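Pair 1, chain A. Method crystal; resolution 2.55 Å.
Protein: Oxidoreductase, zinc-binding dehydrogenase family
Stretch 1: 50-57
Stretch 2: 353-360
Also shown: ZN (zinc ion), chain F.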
# COMPACT_ATOMS: atom_id res chain seq x y z
N ARG A 50 -30.01 10.17 22.95
CA ARG A 50 -30.07 9.79 24.36
C ARG A 50 -29.09 8.63 24.52
O ARG A 50 -29.41 7.48 24.19
CB ARG A 50 -31.49 9.41 24.77
CG ARG A 50 -31.76 9.46 26.26
CD ARG A 50 -31.31 8.19 26.97
NE ARG A 50 -32.20 7.88 28.09
CZ ARG A 50 -33.31 7.15 28.00
NH1 ARG A 50 -33.69 6.65 26.83
NH2 ARG A 50 -34.05 6.93 29.07
N VAL A 51 -27.90 8.93 25.02
CA VAL A 51 -26.82 7.96 25.03
C VAL A 51 -27.12 6.88 26.06
O VAL A 51 -27.29 7.16 27.25
CB VAL A 51 -25.47 8.64 25.33
CG1 VAL A 51 -24.33 7.63 25.22
CG2 VAL A 51 -25.25 9.82 24.40
N HIS A 52 -27.21 5.63 25.60
CA HIS A 52 -27.35 4.49 26.48
C HIS A 52 -26.02 3.83 26.82
O HIS A 52 -25.94 3.13 27.83
CB HIS A 52 -28.28 3.44 25.86
CG HIS A 52 -29.72 3.85 25.84
ND1 HIS A 52 -30.59 3.57 26.87
CD2 HIS A 52 -30.45 4.51 24.90
CE1 HIS A 52 -31.78 4.04 26.58
NE2 HIS A 52 -31.73 4.61 25.39
N ALA A 53 -25.00 4.04 26.00
CA ALA A 53 -23.69 3.45 26.24
C ALA A 53 -22.67 4.15 25.36
O ALA A 53 -23.00 4.63 24.27
CB ALA A 53 -23.70 1.94 25.95
N CYS A 54 -21.43 4.21 25.85
CA CYS A 54 -20.32 4.76 25.08
C CYS A 54 -19.09 3.92 25.33
O CYS A 54 -18.64 3.80 26.47
CB CYS A 54 -20.05 6.23 25.44
SG CYS A 54 -18.72 6.95 24.46
N GLY A 55 -18.53 3.36 24.26
CA GLY A 55 -17.35 2.54 24.40
C GLY A 55 -16.13 3.37 24.78
O GLY A 55 -15.98 4.52 24.36
N VAL A 56 -15.26 2.77 25.58
CA VAL A 56 -14.01 3.40 25.98
C VAL A 56 -12.93 2.91 25.02
O VAL A 56 -12.59 1.72 25.01
CB VAL A 56 -13.65 3.07 27.44
CG1 VAL A 56 -12.35 3.77 27.84
CG2 VAL A 56 -14.79 3.46 28.37
N CYS A 57 -12.39 3.82 24.22
CA CYS A 57 -11.33 3.53 23.27
C CYS A 57 -10.04 4.20 23.73
O CYS A 57 -10.07 5.33 24.23
CB CYS A 57 -11.72 4.02 21.87
SG CYS A 57 -10.46 3.76 20.62
N GLY A 353 -10.50 -7.06 26.52
CA GLY A 353 -11.81 -6.89 25.93
C GLY A 353 -12.14 -5.42 25.81
O GLY A 353 -11.25 -4.57 25.84
N ARG A 354 -13.43 -5.13 25.68
CA ARG A 354 -13.90 -3.76 25.49
C ARG A 354 -14.65 -3.30 26.73
O ARG A 354 -15.48 -4.04 27.27
CB ARG A 354 -14.80 -3.67 24.25
CG ARG A 354 -14.04 -3.39 22.96
CD ARG A 354 -13.51 -1.97 22.93
NE ARG A 354 -12.72 -1.69 21.73
CZ ARG A 354 -11.40 -1.85 21.63
NH1 ARG A 354 -10.69 -2.29 22.66
NH2 ARG A 354 -10.78 -1.56 20.49
N LEU A 355 -14.36 -2.08 27.17
CA LEU A 355 -15.05 -1.45 28.28
C LEU A 355 -16.14 -0.52 27.74
O LEU A 355 -16.02 0.04 26.65
CB LEU A 355 -14.08 -0.66 29.16
CG LEU A 355 -12.97 -1.48 29.81
CD1 LEU A 355 -11.95 -0.56 30.46
CD2 LEU A 355 -13.56 -2.45 30.84
N VAL A 356 -17.20 -0.36 28.53
CA VAL A 356 -18.35 0.43 28.13
C VAL A 356 -18.78 1.29 29.31
O VAL A 356 -18.88 0.80 30.44
CB VAL A 356 -19.52 -0.46 27.66
CG1 VAL A 356 -20.73 0.39 27.29
CG2 VAL A 356 -19.09 -1.31 26.47
N LEU A 357 -19.04 2.57 29.05
CA LEU A 357 -19.59 3.48 30.04
C LEU A 357 -21.10 3.61 29.82
O LEU A 357 -21.55 3.90 28.71
CB LEU A 357 -18.93 4.85 29.96
CG LEU A 357 -17.44 4.90 30.32
CD1 LEU A 357 -16.87 6.29 30.06
CD2 LEU A 357 -17.22 4.50 31.78
N VAL A 358 -21.87 3.38 30.88
CA VAL A 358 -23.32 3.42 30.84
C VAL A 358 -23.77 4.68 31.59
O VAL A 358 -23.62 4.74 32.82
CB VAL A 358 -23.94 2.16 31.46
CG1 VAL A 358 -25.46 2.21 31.34
CG2 VAL A 358 -23.38 0.92 30.78
N PRO A 359 -24.30 5.70 30.91
CA PRO A 359 -24.78 6.87 31.63
C PRO A 359 -25.97 6.52 32.51
O PRO A 359 -26.71 5.58 32.21
CB PRO A 359 -25.17 7.85 30.51
CG PRO A 359 -24.48 7.34 29.29
CD PRO A 359 -24.41 5.86 29.45
N PRO A 360 -26.19 7.26 33.59
CA PRO A 360 -27.38 7.03 34.41
C PRO A 360 -28.64 7.49 33.69
O PRO A 360 -28.60 8.21 32.69
CB PRO A 360 -27.12 7.85 35.67
CG PRO A 360 -26.22 8.94 35.22
CD PRO A 360 -25.36 8.35 34.13
ZN ZN F . -11.89 4.43 18.70

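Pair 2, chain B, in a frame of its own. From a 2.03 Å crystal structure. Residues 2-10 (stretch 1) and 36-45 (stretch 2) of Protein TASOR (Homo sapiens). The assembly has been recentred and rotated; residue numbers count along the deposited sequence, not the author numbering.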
# COMPACT_ATOMS: atom_id res chain seq x y z
N ALA B 2 6.36 -6.68 -21.40
CA ALA B 2 7.20 -5.68 -20.76
C ALA B 2 6.63 -5.28 -19.40
O ALA B 2 5.64 -4.55 -19.31
CB ALA B 2 7.34 -4.45 -21.65
N LEU B 3 7.27 -5.76 -18.33
CA LEU B 3 6.75 -5.52 -16.98
C LEU B 3 6.80 -4.04 -16.61
O LEU B 3 5.85 -3.52 -16.02
CB LEU B 3 7.52 -6.38 -15.98
CG LEU B 3 7.11 -6.25 -14.50
CD1 LEU B 3 5.64 -6.57 -14.32
CD2 LEU B 3 7.94 -7.20 -13.64
N PHE B 4 7.87 -3.34 -16.96
CA PHE B 4 8.03 -1.94 -16.60
C PHE B 4 7.97 -1.07 -17.84
O PHE B 4 8.64 -1.35 -18.84
CB PHE B 4 9.34 -1.69 -15.86
CG PHE B 4 9.42 -2.41 -14.54
CD1 PHE B 4 8.71 -1.95 -13.46
CD2 PHE B 4 10.18 -3.57 -14.41
CE1 PHE B 4 8.76 -2.61 -12.25
CE2 PHE B 4 10.24 -4.23 -13.20
CZ PHE B 4 9.53 -3.75 -12.12
N GLN B 5 7.19 0.01 -17.77
CA GLN B 5 7.21 0.97 -18.87
C GLN B 5 7.78 2.27 -18.36
O GLN B 5 7.10 2.99 -17.59
CB GLN B 5 5.81 1.15 -19.45
CG GLN B 5 5.66 2.43 -20.29
CD GLN B 5 4.23 2.90 -20.39
OE1 GLN B 5 3.32 2.28 -19.83
NE2 GLN B 5 4.01 3.97 -21.13
N PRO B 6 9.01 2.64 -18.70
CA PRO B 6 9.57 3.91 -18.25
C PRO B 6 8.79 5.09 -18.81
O PRO B 6 8.34 5.05 -19.96
CB PRO B 6 11.01 3.89 -18.77
CG PRO B 6 11.31 2.43 -19.01
CD PRO B 6 10.00 1.83 -19.44
N LEU B 7 8.58 6.10 -17.97
CA LEU B 7 7.84 7.30 -18.33
C LEU B 7 8.81 8.47 -18.42
O LEU B 7 9.72 8.59 -17.59
CB LEU B 7 6.73 7.60 -17.32
CG LEU B 7 5.80 6.45 -16.94
CD1 LEU B 7 4.95 6.81 -15.71
CD2 LEU B 7 4.92 6.07 -18.12
N THR B 8 8.60 9.33 -19.41
CA THR B 8 9.48 10.47 -19.58
C THR B 8 9.08 11.58 -18.61
O THR B 8 7.90 11.95 -18.57
CB THR B 8 9.43 10.98 -21.01
OG1 THR B 8 9.82 9.93 -21.90
CG2 THR B 8 10.37 12.17 -21.20
N PRO B 9 10.01 12.11 -17.83
CA PRO B 9 9.66 13.19 -16.89
C PRO B 9 9.03 14.36 -17.63
O PRO B 9 9.49 14.77 -18.70
CB PRO B 9 11.01 13.58 -16.27
CG PRO B 9 11.83 12.33 -16.37
CD PRO B 9 11.42 11.68 -17.67
N GLY B 10 7.95 14.89 -17.05
CA GLY B 10 7.22 16.00 -17.64
C GLY B 10 6.08 15.60 -18.55
O GLY B 10 5.25 16.46 -18.89
N TYR B 36 10.81 13.29 -7.35
CA TYR B 36 10.59 12.02 -8.03
C TYR B 36 11.28 12.12 -9.38
O TYR B 36 10.82 12.84 -10.27
CB TYR B 36 9.11 11.74 -8.16
CG TYR B 36 8.43 11.65 -6.82
CD1 TYR B 36 8.68 10.59 -5.97
CD2 TYR B 36 7.58 12.67 -6.40
CE1 TYR B 36 8.06 10.53 -4.72
CE2 TYR B 36 6.96 12.61 -5.17
CZ TYR B 36 7.21 11.54 -4.34
OH TYR B 36 6.59 11.49 -3.11
N ARG B 37 12.40 11.41 -9.53
CA ARG B 37 13.26 11.62 -10.67
C ARG B 37 13.10 10.57 -11.75
O ARG B 37 13.53 10.80 -12.88
CB ARG B 37 14.72 11.67 -10.23
CG ARG B 37 14.96 12.62 -9.05
CD ARG B 37 16.37 13.16 -9.09
NE ARG B 37 16.73 13.86 -7.86
CZ ARG B 37 17.88 14.50 -7.71
NH1 ARG B 37 18.76 14.51 -8.70
NH2 ARG B 37 18.16 15.11 -6.56
N ARG B 38 12.50 9.42 -11.43
CA ARG B 38 12.15 8.47 -12.47
C ARG B 38 10.91 7.71 -12.02
O ARG B 38 10.60 7.63 -10.83
CB ARG B 38 13.30 7.53 -12.82
CG ARG B 38 13.85 6.69 -11.70
CD ARG B 38 14.98 5.83 -12.23
NE ARG B 38 15.41 4.83 -11.26
CZ ARG B 38 16.16 3.77 -11.56
NH1 ARG B 38 16.55 3.57 -12.81
NH2 ARG B 38 16.50 2.91 -10.62
N ALA B 39 10.20 7.16 -13.00
CA ALA B 39 8.91 6.54 -12.74
C ALA B 39 8.61 5.54 -13.85
O ALA B 39 8.91 5.80 -15.03
CB ALA B 39 7.80 7.59 -12.64
N CYS B 40 8.04 4.40 -13.48
CA CYS B 40 7.58 3.39 -14.43
C CYS B 40 6.16 2.97 -14.10
O CYS B 40 5.79 2.86 -12.93
CB CYS B 40 8.46 2.14 -14.39
SG CYS B 40 10.19 2.38 -14.73
N LEU B 41 5.37 2.70 -15.14
CA LEU B 41 4.13 1.98 -14.91
C LEU B 41 4.42 0.48 -14.92
O LEU B 41 5.36 0.02 -15.57
CB LEU B 41 3.07 2.32 -15.97
CG LEU B 41 2.46 3.71 -15.80
CD1 LEU B 41 1.73 4.17 -17.05
CD2 LEU B 41 1.54 3.73 -14.59
N VAL B 42 3.65 -0.27 -14.15
CA VAL B 42 3.83 -1.70 -14.06
C VAL B 42 2.72 -2.37 -14.87
O VAL B 42 1.54 -2.02 -14.74
CB VAL B 42 3.83 -2.17 -12.60
CG1 VAL B 42 4.01 -3.68 -12.53
CG2 VAL B 42 4.95 -1.46 -11.82
N HIS B 43 3.10 -3.33 -15.71
CA HIS B 43 2.12 -4.06 -16.51
C HIS B 43 2.35 -5.54 -16.24
O HIS B 43 3.12 -6.20 -16.95
CB HIS B 43 2.21 -3.70 -18.00
CG HIS B 43 2.14 -2.22 -18.25
ND1 HIS B 43 0.95 -1.53 -18.20
CD2 HIS B 43 3.09 -1.33 -18.63
CE1 HIS B 43 1.18 -0.25 -18.48
NE2 HIS B 43 2.46 -0.11 -18.75
N ASN B 44 1.65 -6.08 -15.24
CA ASN B 44 1.79 -7.49 -14.90
C ASN B 44 0.41 -8.08 -15.16
O ASN B 44 -0.50 -7.96 -14.33
CB ASN B 44 2.27 -7.68 -13.44
CG ASN B 44 2.37 -9.17 -13.04
OD1 ASN B 44 1.60 -10.00 -13.53
ND2 ASN B 44 3.38 -9.51 -12.24
N GLU B 45 0.27 -8.70 -16.34
CA GLU B 45 -1.03 -9.20 -16.78
C GLU B 45 -1.60 -10.24 -15.83
O GLU B 45 -2.81 -10.26 -15.57
CB GLU B 45 -0.91 -9.76 -18.20
CG GLU B 45 0.33 -10.60 -18.45
CD GLU B 45 0.05 -12.09 -18.44
OE1 GLU B 45 1.01 -12.88 -18.56
OE2 GLU B 45 -1.14 -12.48 -18.32
O HOH W 1 11.35 7.80 -15.52

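Two short antiparallel strands can keep one backbone arrangement while many of the side chains that fill it change. In pair 1 and pair 2 the strand axes approach to 4.5 and 4.4 Å, with N-to-C directions at 145° and 141°, and 14 central residues superpose with an RMSD of 0.8 Å. The register is common to both: Cys A54 faces Leu A357 as Gln B5 faces Leu B41, each a hydrogen-bonded antiparallel pair. Cys A54 N donates to Leu A357 O (2.9 Å) and Leu A357 N to Cys A54 O (2.9 Å); in pair 2 Gln B5 N donates to Leu B41 O (2.9 Å) and Leu B41 N to Gln B5 O (3.0 Å). Two residues on, a further main-chain hydrogen bond recurs, Val A56 N to Leu A355 O (3.0 Å) and, at the matching positions, Leu B7 N to Ala B39 O (3.0 Å). Because such bonds use main-chain atoms, they leave most side chains free to differ, proline excepted where the amide would donate.

The matched positions Val A56 and Leu B7, with Leu A355 and Ala B39, show how bulk can be redistributed. In pair 1 both partners are branched: Val A56 CB lies 4.1 Å from Leu A355 CB, and Val A56 CG2 reaches Leu A357 CG at 3.6 Å. In pair 2 the longer residue sits in the first stretch and the small one in the second, so that Leu B7 CD1 lies 4.3 Å from Ala B39 CB while Leu B7 CD2 meets Leu B41 CD1 at 3.9 Å. The leucine common to both pairs, Leu A357 or Leu B41, thus receives a different neighbour in each.

A similar exchange occurs where Ala A53 matches Phe B4 and Val A356 matches Cys B40. The methyl Ala A53 CB packs on Val A356 CG1 at 3.6 Å. Phe B4 CB stands 4.2 Å from Cys B40 CB, and its ring extends further, bringing Phe B4 CE1 to 4.0 Å from Val B42 CG2.

A change of chemistry occurs where Pro A359 matches His B43. Proline has no amide hydrogen to donate, and its ring packs instead, Pro A359 CG lying 4.1 Å from Val A51 CG1. His B43 extends the ladder through His B43 N to Leu B3 O (2.8 Å), and its side chain adds a bond from His B43 NE2 to Gln B5 OE1 (2.8 Å). One backbone frame therefore accommodates an apolar contact in one protein and a polar clasp in the other.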